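Long-range contacts in cellulose biosynthesis protein BcsG (Salmonella typhimurium LT2, PDB 5OLT), which is required for cellulose biosynthesis, its extramembrane part, described here, being a zinc-binding domain of the alkaline phosphatase family: residues Glu169-Ser174 with Asn196-Gly201; Thr142-Met147 with Ser210-Asn215. One frame throughout, in Å; residues are numbered along the deposited sequence. Where two conformers were deposited one is given.

In the fold
Both contacts lie at one margin of the mixed central sheet of this alkaline phosphatase-family domain. Interaction 2 pairs the outermost strand, 142-147, with strand 210-216; interaction 1 is nested in the chain loop that this pairing closes, and helix 191-203 leads from it into strand 210-216. Their centres are about 9 Å apart. The loop 169-174 runs against the other edge of strand 142-147, where Met171 N lies 2.9 Å from Leu145 O and Gln173 NE2 3.0 Å from Met147 O, both probable hydrogen bonds. Zinc, held by Cys67, Ser102, Glu266 and His267, is closer to interaction 2: the Asn215 side chain is about 6 Å from it.

Interaction 1: Glu169-Ser174 with Asn196-Gly201; sequences ELMNQS and NRWLTG
With CG anti to the backbone N (chi1 173°) and a bend at chi3 (-67°) that turns NE, Arg197 sends its guanidinium from helix 191-203 to the loop carbonyls of Asn172 and Ser174. Asn172 also has CG anti to the backbone N (chi1 178°), and its OD1 closes an Asx turn, accepting from Ser174 N at 2.9 Å and from Ser174 OG at 3.0 Å. The turn is consistent with both main-chain oxygens being set around Arg197 NH1, Ser174 O at the end of the group and Asn172 O on the side of CD. Ser174 O is gripped end-on by both terminal nitrogens: Arg197 NH1 and Arg197 NH2 each lie 2.8 Å from it. The NH2 bond runs in the plane of the Ser174 carbonyl. Arg197 NH1 also donates to Asn172 O at 2.9 Å, well above that carbonyl plane. Two uncharged acceptors in its plane thus fix the rotation of the cationic group, which meets the loop edge-on. At the next helix residue, in the conformer given for Met171, SD stands at the indole edge of Trp198, 4.4 Å from CD1. At the polar end, Asn172 ND2 and Arg197 NH1 are both donors, 3.4 Å apart and not bonded.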
ATOM      1  N   GLU A 169      20.446  -2.498   4.337  1.00 23.19           N
ATOM      2  CA  GLU A 169      20.692  -3.935   4.334  1.00 24.77           C
ATOM      3  C   GLU A 169      19.415  -4.591   4.808  1.00 19.34           C
ATOM      4  O   GLU A 169      18.664  -4.019   5.583  1.00 21.77           O
ATOM      5  CB  GLU A 169      21.872  -4.321   5.246  1.00 30.27           C
ATOM      6  CG  GLU A 169      23.239  -3.853   4.729  1.00 38.75           C
ATOM      7  CD  GLU A 169      23.665  -4.531   3.425  1.00 47.28           C
ATOM      8  OE1 GLU A 169      24.002  -5.736   3.465  1.00 60.01           O
ATOM      9  OE2 GLU A 169      23.672  -3.859   2.363  1.00 53.86           O
ATOM     10  N   LEU A 170      19.159  -5.775   4.288  1.00 19.12           N
ATOM     11  CA  LEU A 170      18.058  -6.575   4.752  1.00 17.62           C
ATOM     12  C   LEU A 170      18.299  -6.948   6.226  1.00 18.52           C
ATOM     13  O   LEU A 170      19.402  -7.435   6.569  1.00 19.65           O
ATOM     14  CB  LEU A 170      17.974  -7.787   3.843  1.00 22.94           C
ATOM     15  CG  LEU A 170      16.858  -8.763   4.026  1.00 20.71           C
ATOM     16  CD1 LEU A 170      15.512  -8.029   3.842  1.00 19.56           C
ATOM     17  CD2 LEU A 170      17.003  -9.870   2.979  1.00 21.44           C
ATOM     18  N   MET A 171      17.288  -6.754   7.091  0.70 17.45           N
ATOM     19  CA  MET A 171      17.443  -7.098   8.504  0.70 17.59           C
ATOM     20  C   MET A 171      17.775  -8.578   8.655  0.70 17.04           C
ATOM     21  O   MET A 171      17.360  -9.418   7.845  0.70 16.03           O
ATOM     22  CB  MET A 171      16.208  -6.724   9.316  0.70 19.33           C
ATOM     23  CG  MET A 171      16.070  -5.222   9.501  0.70 24.04           C
ATOM     24  SD  MET A 171      14.719  -4.699  10.572  0.70 23.92           S
ATOM     25  CE  MET A 171      14.966  -5.747  12.018  0.70 24.95           C
ATOM     26  N   ASN A 172      18.581  -8.873   9.671  1.00 17.80           N
ATOM     27  CA  ASN A 172      19.042 -10.228   9.935  1.00 18.62           C
ATOM     28  C   ASN A 172      17.880 -11.242   9.949  1.00 16.52           C
ATOM     29  O   ASN A 172      16.910 -11.058  10.684  1.00 18.04           O
ATOM     30  CB  ASN A 172      19.759 -10.251  11.284  1.00 21.31           C
ATOM     31  CG  ASN A 172      20.246 -11.642  11.670  1.00 23.82           C
ATOM     32  OD1 ASN A 172      20.649 -12.435  10.814  1.00 25.62           O
ATOM     33  ND2 ASN A 172      20.221 -11.938  12.976  1.00 30.55           N
ATOM     34  N   GLN A 173      18.034 -12.297   9.165  1.00 16.20           N
ATOM     35  CA  GLN A 173      17.082 -13.394   9.090  1.00 16.40           C
ATOM     36  C   GLN A 173      17.604 -14.695   9.722  1.00 18.20           C
ATOM     37  O   GLN A 173      16.889 -15.694   9.745  1.00 19.33           O
ATOM     38  CB  GLN A 173      16.729 -13.634   7.622  1.00 16.43           C
ATOM     39  CG  GLN A 173      15.938 -12.460   7.031  1.00 16.07           C
ATOM     40  CD  GLN A 173      15.664 -12.625   5.558  1.00 16.31           C
ATOM     41  OE1 GLN A 173      16.474 -13.183   4.814  1.00 19.67           O
ATOM     42  NE2 GLN A 173      14.548 -12.076   5.110  1.00 16.19           N
ATOM     43  N   SER A 174      18.849 -14.692  10.218  1.00 18.66           N
ATOM     44  CA  SER A 174      19.420 -15.909  10.832  1.00 19.57           C
ATOM     45  C   SER A 174      18.589 -16.329  12.025  1.00 18.20           C
ATOM     46  O   SER A 174      18.182 -15.476  12.831  1.00 19.86           O
ATOM     47  CB  SER A 174      20.856 -15.670  11.333  1.00 26.93           C
ATOM     48  OG  SER A 174      21.691 -15.235  10.288  1.00 36.10           O
ATOM     49  N   ASN A 196       8.340  -9.960  15.861  1.00 12.92           N
ATOM     50  CA  ASN A 196       8.846  -9.928  17.241  1.00 13.58           C
ATOM     51  C   ASN A 196      10.326  -9.542  17.300  1.00 14.05           C
ATOM     52  O   ASN A 196      10.749  -8.827  18.230  1.00 15.62           O
ATOM     53  CB  ASN A 196       8.591 -11.244  17.933  1.00 14.42           C
ATOM     54  CG  ASN A 196       7.183 -11.323  18.493  1.00 16.61           C
ATOM     55  OD1 ASN A 196       6.570 -10.307  18.847  1.00 23.33           O
ATOM     56  ND2 ASN A 196       6.666 -12.535  18.599  1.00 19.61           N
ATOM     57  N   ARG A 197      11.096  -9.983  16.315  1.00 13.70           N
ATOM     58  CA  ARG A 197      12.505  -9.589  16.211  1.00 14.11           C
ATOM     59  C   ARG A 197      12.605  -8.083  15.976  1.00 14.40           C
ATOM     60  O   ARG A 197      13.408  -7.380  16.583  1.00 15.44           O
ATOM     61  CB  ARG A 197      13.208 -10.394  15.107  1.00 14.89           C
ATOM     62  CG  ARG A 197      14.632  -9.893  14.850  1.00 16.30           C
ATOM     63  CD  ARG A 197      15.396 -10.823  13.932  1.00 16.32           C
ATOM     64  NE  ARG A 197      15.654 -12.122  14.578  1.00 18.90           N
ATOM     65  CZ  ARG A 197      16.372 -13.106  14.046  1.00 18.43           C
ATOM     66  NH1 ARG A 197      16.941 -12.969  12.853  1.00 17.84           N
ATOM     67  NH2 ARG A 197      16.545 -14.237  14.742  1.00 20.10           N
ATOM     68  N   TRP A 198      11.749  -7.547  15.099  1.00 14.01           N
ATOM     69  CA  TRP A 198      11.696  -6.117  14.872  1.00 13.36           C
ATOM     70  C   TRP A 198      11.367  -5.357  16.172  1.00 13.81           C
ATOM     71  O   TRP A 198      12.013  -4.350  16.503  1.00 15.52           O
ATOM     72  CB  TRP A 198      10.635  -5.834  13.791  1.00 14.34           C
ATOM     73  CG  TRP A 198      10.361  -4.392  13.558  1.00 12.72           C
ATOM     74  CD1 TRP A 198      11.061  -3.559  12.740  1.00 13.80           C
ATOM     75  CD2 TRP A 198       9.348  -3.597  14.170  1.00 12.92           C
ATOM     76  NE1 TRP A 198      10.554  -2.295  12.799  1.00 13.70           N
ATOM     77  CE2 TRP A 198       9.496  -2.275  13.671  1.00 12.31           C
ATOM     78  CE3 TRP A 198       8.317  -3.868  15.080  1.00 14.51           C
ATOM     79  CZ2 TRP A 198       8.649  -1.234  14.048  1.00 14.79           C
ATOM     80  CZ3 TRP A 198       7.492  -2.825  15.472  1.00 16.22           C
ATOM     81  CH2 TRP A 198       7.670  -1.521  14.962  1.00 15.59           C
ATOM     82  N   LEU A 199      10.392  -5.860  16.921  1.00 13.74           N
ATOM     83  CA  LEU A 199       9.917  -5.197  18.151  1.00 15.34           C
ATOM     84  C   LEU A 199      11.002  -5.171  19.239  1.00 17.05           C
ATOM     85  O   LEU A 199      11.151  -4.179  19.933  1.00 20.01           O
ATOM     86  CB  LEU A 199       8.644  -5.867  18.680  1.00 16.50           C
ATOM     87  CG  LEU A 199       8.004  -5.163  19.892  1.00 17.74           C
ATOM     88  CD1 LEU A 199       7.689  -3.683  19.637  1.00 19.60           C
ATOM     89  CD2 LEU A 199       6.742  -5.934  20.289  1.00 20.93           C
ATOM     90  N   THR A 200      11.758  -6.251  19.384  0.70 18.43           N
ATOM     91  CA  THR A 200      12.882  -6.264  20.353  0.70 23.33           C
ATOM     92  C   THR A 200      13.934  -5.213  19.925  0.70 26.12           C
ATOM     93  O   THR A 200      14.428  -4.434  20.757  0.70 28.39           O
ATOM     94  CB  THR A 200      13.588  -7.632  20.427  0.70 27.72           C
ATOM     95  OG1 THR A 200      14.316  -7.854  19.215  0.70 33.95           O
ATOM     96  CG2 THR A 200      12.589  -8.798  20.678  0.70 24.14           C
ATOM     97  N   GLY A 201      14.258  -5.183  18.623  1.00 25.31           N
ATOM     98  CA  GLY A 201      15.276  -4.239  18.093  1.00 27.60           C
ATOM     99  C   GLY A 201      14.920  -2.782  18.366  1.00 28.83           C
ATOM    100  O   GLY A 201      15.797  -1.981  18.754  1.00 29.46           O
TER

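Interaction 2: Thr142-Met147 with Ser210-Asn215; sequences TQHLMM and SATFFN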
ATOM      1  N   THR A 142      15.249   6.547  11.297  1.00 13.82           N
ATOM      2  CA  THR A 142      16.136   5.464  10.897  0.70 14.27           C
ATOM      3  C   THR A 142      15.364   4.569   9.916  1.00 15.61           C
ATOM      4  O   THR A 142      14.215   4.232  10.186  1.00 17.61           O
ATOM      5  CB  THR A 142      16.536   4.689  12.160  0.70 16.51           C
ATOM      6  OG1 THR A 142      17.277   5.575  13.012  0.70 20.00           O
ATOM      7  CG2 THR A 142      17.432   3.495  11.856  0.70 16.68           C
ATOM      8  N   GLN A 143      15.985   4.169   8.823  1.00 13.48           N
ATOM      9  CA  GLN A 143      15.341   3.353   7.797  1.00 13.10           C
ATOM     10  C   GLN A 143      15.697   1.893   7.969  1.00 14.90           C
ATOM     11  O   GLN A 143      16.844   1.538   8.232  1.00 17.63           O
ATOM     12  CB  GLN A 143      15.820   3.864   6.430  1.00 17.11           C
ATOM     13  CG  GLN A 143      15.175   3.236   5.211  1.00 21.07           C
ATOM     14  CD  GLN A 143      15.762   3.856   3.950  1.00 22.84           C
ATOM     15  OE1 GLN A 143      16.684   3.295   3.318  1.00 29.67           O
ATOM     16  NE2 GLN A 143      15.278   5.035   3.609  1.00 23.13           N
ATOM     17  N   HIS A 144      14.689   1.021   7.864  0.80 13.99           N
ATOM     18  CA  HIS A 144      14.906  -0.419   7.971  0.80 12.43           C
ATOM     19  C   HIS A 144      14.178  -1.108   6.837  0.80 11.07           C
ATOM     20  O   HIS A 144      13.076  -0.694   6.446  0.80 12.11           O
ATOM     21  CB  HIS A 144      14.407  -1.012   9.305  0.80 14.12           C
ATOM     22  CG  HIS A 144      15.101  -0.479  10.526  0.80 17.19           C
ATOM     23  ND1 HIS A 144      16.404  -0.796  10.833  0.80 17.86           N
ATOM     24  CD2 HIS A 144      14.642   0.266  11.562  0.80 19.97           C
ATOM     25  CE1 HIS A 144      16.736  -0.229  11.980  0.80 19.25           C
ATOM     26  NE2 HIS A 144      15.689   0.434  12.437  0.80 20.92           N
ATOM     27  N   LEU A 145      14.787  -2.176   6.355  1.00 11.76           N
ATOM     28  CA  LEU A 145      14.185  -3.049   5.355  1.00 11.77           C
ATOM     29  C   LEU A 145      14.147  -4.437   5.957  1.00 12.43           C
ATOM     30  O   LEU A 145      15.161  -4.946   6.392  1.00 13.53           O
ATOM     31  CB  LEU A 145      15.065  -3.028   4.117  1.00 12.89           C
ATOM     32  CG  LEU A 145      14.683  -3.993   3.004  1.00 14.38           C
ATOM     33  CD1 LEU A 145      13.280  -3.668   2.468  1.00 15.63           C
ATOM     34  CD2 LEU A 145      15.741  -3.919   1.902  1.00 17.62           C
ATOM     35  N   MET A 146      12.961  -5.041   5.902  0.70 11.23           N
ATOM     36  CA  MET A 146      12.698  -6.312   6.505  0.70 11.43           C
ATOM     37  C   MET A 146      11.900  -7.133   5.521  0.70 10.86           C
ATOM     38  O   MET A 146      11.004  -6.585   4.838  0.70 11.24           O
ATOM     39  CB  MET A 146      11.858  -6.039   7.759  0.70 14.71           C
ATOM     40  CG  MET A 146      11.705  -7.200   8.686  0.70 16.63           C
ATOM     41  SD  MET A 146      11.286  -6.574  10.330  0.70 14.16           S
ATOM     42  CE  MET A 146       9.547  -6.248  10.209  0.70 13.00           C
ATOM     43  N   MET A 147      12.171  -8.442   5.458  0.70 10.20           N
ATOM     44  CA  MET A 147      11.336  -9.320   4.613  0.70 10.47           C
ATOM     45  C   MET A 147      11.162 -10.653   5.303  0.70  9.98           C
ATOM     46  O   MET A 147      11.992 -11.040   6.160  0.70 11.75           O
ATOM     47  CB  MET A 147      11.965  -9.547   3.223  0.70 11.29           C
ATOM     48  CG  MET A 147      12.137  -8.271   2.418  0.70 12.01           C
ATOM     49  SD  MET A 147      12.572  -8.555   0.699  0.70 13.21           S
ATOM     50  CE  MET A 147      12.781  -6.841   0.170  0.70 16.15           C
ATOM     51  N   SER A 210      11.859   5.692  13.749  1.00 13.56           N
ATOM     52  CA  SER A 210      12.286   4.768  12.698  1.00 13.65           C
ATOM     53  C   SER A 210      11.149   4.520  11.741  1.00 12.39           C
ATOM     54  O   SER A 210       9.999   4.704  12.079  1.00 12.24           O
ATOM     55  CB  SER A 210      12.775   3.444  13.270  1.00 14.58           C
ATOM     56  OG  SER A 210      11.703   2.671  13.792  1.00 15.79           O
ATOM     57  N   ALA A 211      11.508   4.070  10.550  1.00 10.98           N
ATOM     58  CA  ALA A 211      10.535   3.764   9.499  1.00 10.07           C
ATOM     59  C   ALA A 211      11.011   2.492   8.845  1.00 10.10           C
ATOM     60  O   ALA A 211      12.127   2.424   8.345  1.00 11.39           O
ATOM     61  CB  ALA A 211      10.441   4.895   8.486  1.00 10.59           C
ATOM     62  N   THR A 212      10.150   1.476   8.841  1.00  9.37           N
ATOM     63  CA  THR A 212      10.480   0.153   8.356  1.00  9.19           C
ATOM     64  C   THR A 212       9.556  -0.235   7.216  1.00  9.19           C
ATOM     65  O   THR A 212       8.331  -0.104   7.325  1.00  9.91           O
ATOM     66  CB  THR A 212      10.340  -0.881   9.505  1.00 10.02           C
ATOM     67  OG1 THR A 212      11.250  -0.525  10.525  1.00 10.88           O
ATOM     68  CG2 THR A 212      10.652  -2.278   9.042  1.00 10.56           C
ATOM     69  N   PHE A 213      10.166  -0.741   6.135  1.00  9.46           N
ATOM     70  CA  PHE A 213       9.464  -1.372   5.032  1.00  8.91           C
ATOM     71  C   PHE A 213       9.585  -2.874   5.177  1.00  9.21           C
ATOM     72  O   PHE A 213      10.707  -3.419   5.189  1.00 10.05           O
ATOM     73  CB  PHE A 213      10.070  -0.911   3.701  1.00 10.03           C
ATOM     74  CG  PHE A 213       9.374  -1.468   2.500  1.00 11.44           C
ATOM     75  CD1 PHE A 213       8.087  -1.014   2.185  1.00 15.12           C
ATOM     76  CD2 PHE A 213       9.971  -2.430   1.702  1.00 14.16           C
ATOM     77  CE1 PHE A 213       7.428  -1.515   1.057  1.00 17.19           C
ATOM     78  CE2 PHE A 213       9.299  -2.967   0.561  1.00 14.95           C
ATOM     79  CZ  PHE A 213       8.021  -2.500   0.273  1.00 14.84           C
ATOM     80  N   PHE A 214       8.439  -3.544   5.300  1.00  9.13           N
ATOM     81  CA  PHE A 214       8.411  -4.985   5.520  1.00  9.15           C
ATOM     82  C   PHE A 214       7.618  -5.655   4.396  1.00  8.88           C
ATOM     83  O   PHE A 214       6.433  -5.346   4.242  1.00  9.83           O
ATOM     84  CB  PHE A 214       7.758  -5.251   6.899  1.00  9.14           C
ATOM     85  CG  PHE A 214       7.547  -6.713   7.278  1.00  8.68           C
ATOM     86  CD1 PHE A 214       8.294  -7.787   6.725  1.00  9.04           C
ATOM     87  CD2 PHE A 214       6.562  -7.026   8.240  1.00  9.70           C
ATOM     88  CE1 PHE A 214       8.069  -9.099   7.117  1.00  9.54           C
ATOM     89  CE2 PHE A 214       6.358  -8.351   8.635  1.00  9.78           C
ATOM     90  CZ  PHE A 214       7.094  -9.387   8.077  1.00  9.32           C
ATOM     91  N   ASN A 215       8.265  -6.533   3.609  1.00  8.49           N
ATOM     92  CA  ASN A 215       7.574  -7.212   2.517  1.00  8.11           C
ATOM     93  C   ASN A 215       7.361  -8.695   2.846  1.00  8.32           C
ATOM     94  O   ASN A 215       8.271  -9.368   3.320  1.00  9.70           O
ATOM     95  CB  ASN A 215       8.334  -7.049   1.184  1.00  9.67           C
ATOM     96  CG  ASN A 215       7.583  -7.666   0.041  1.00  9.28           C
ATOM     97  OD1 ASN A 215       7.855  -8.801  -0.343  1.00  9.88           O
ATOM     98  ND2 ASN A 215       6.628  -6.918  -0.526  1.00  9.86           N
TER
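Thr142 and Ser210 begin a parallel strand pair that stays in step to Met147 and Asn215, at the edge of the mixed central sheet. Five backbone bonds join the strands. Thr142 O accepts from Ala211 N at 2.7 Å, His144 uses both its N (to Ala211 O) and its O (from Phe213 N), and Met146 likewise takes Phe213 O and Asn215 N. The carbonyls of Thr142, His144 and Met146 also receive CA-H...O contacts from Ser210, Thr212 and Phe214. On its far side strand 210-216 is bonded to strand 60-66 through Leu61 and Val63.

Several polar side chains find partners outside the pair: Ser210 OG bonds to Asp60 OD1, Gln143 OE1 to Ser168 OG, and Thr212 OG1 accepts from Trp198 NE1 of helix 191-203, which packs on the face carrying His144, Met146, Ser210 and Thr212. That same OG1, anti to the carbonyl carbon (chi1 -61°), sits 3.4 Å from His144 CB, near the imidazole plane in the conformer given. Beyond it, again in the conformer given, Met146 CE lies over one face of the Phe214 ring, 3.8 Å from its centroid, a CH-pi contact. On the opposite face of the sheet Leu145 CD1 meets the rim of Phe213 at CD2, 3.6 Å away, the two side chains lying side by side.

At the end of the pair Asn215 ND2 hydrogen-bonds to OE2 of Glu266, a zinc ligand. The pair thus joins main-chain bonding and apolar contacts of Leu145, Met146, Phe213 and Phe214 to a second-shell amide that probably helps to orient a first-shell carboxylate.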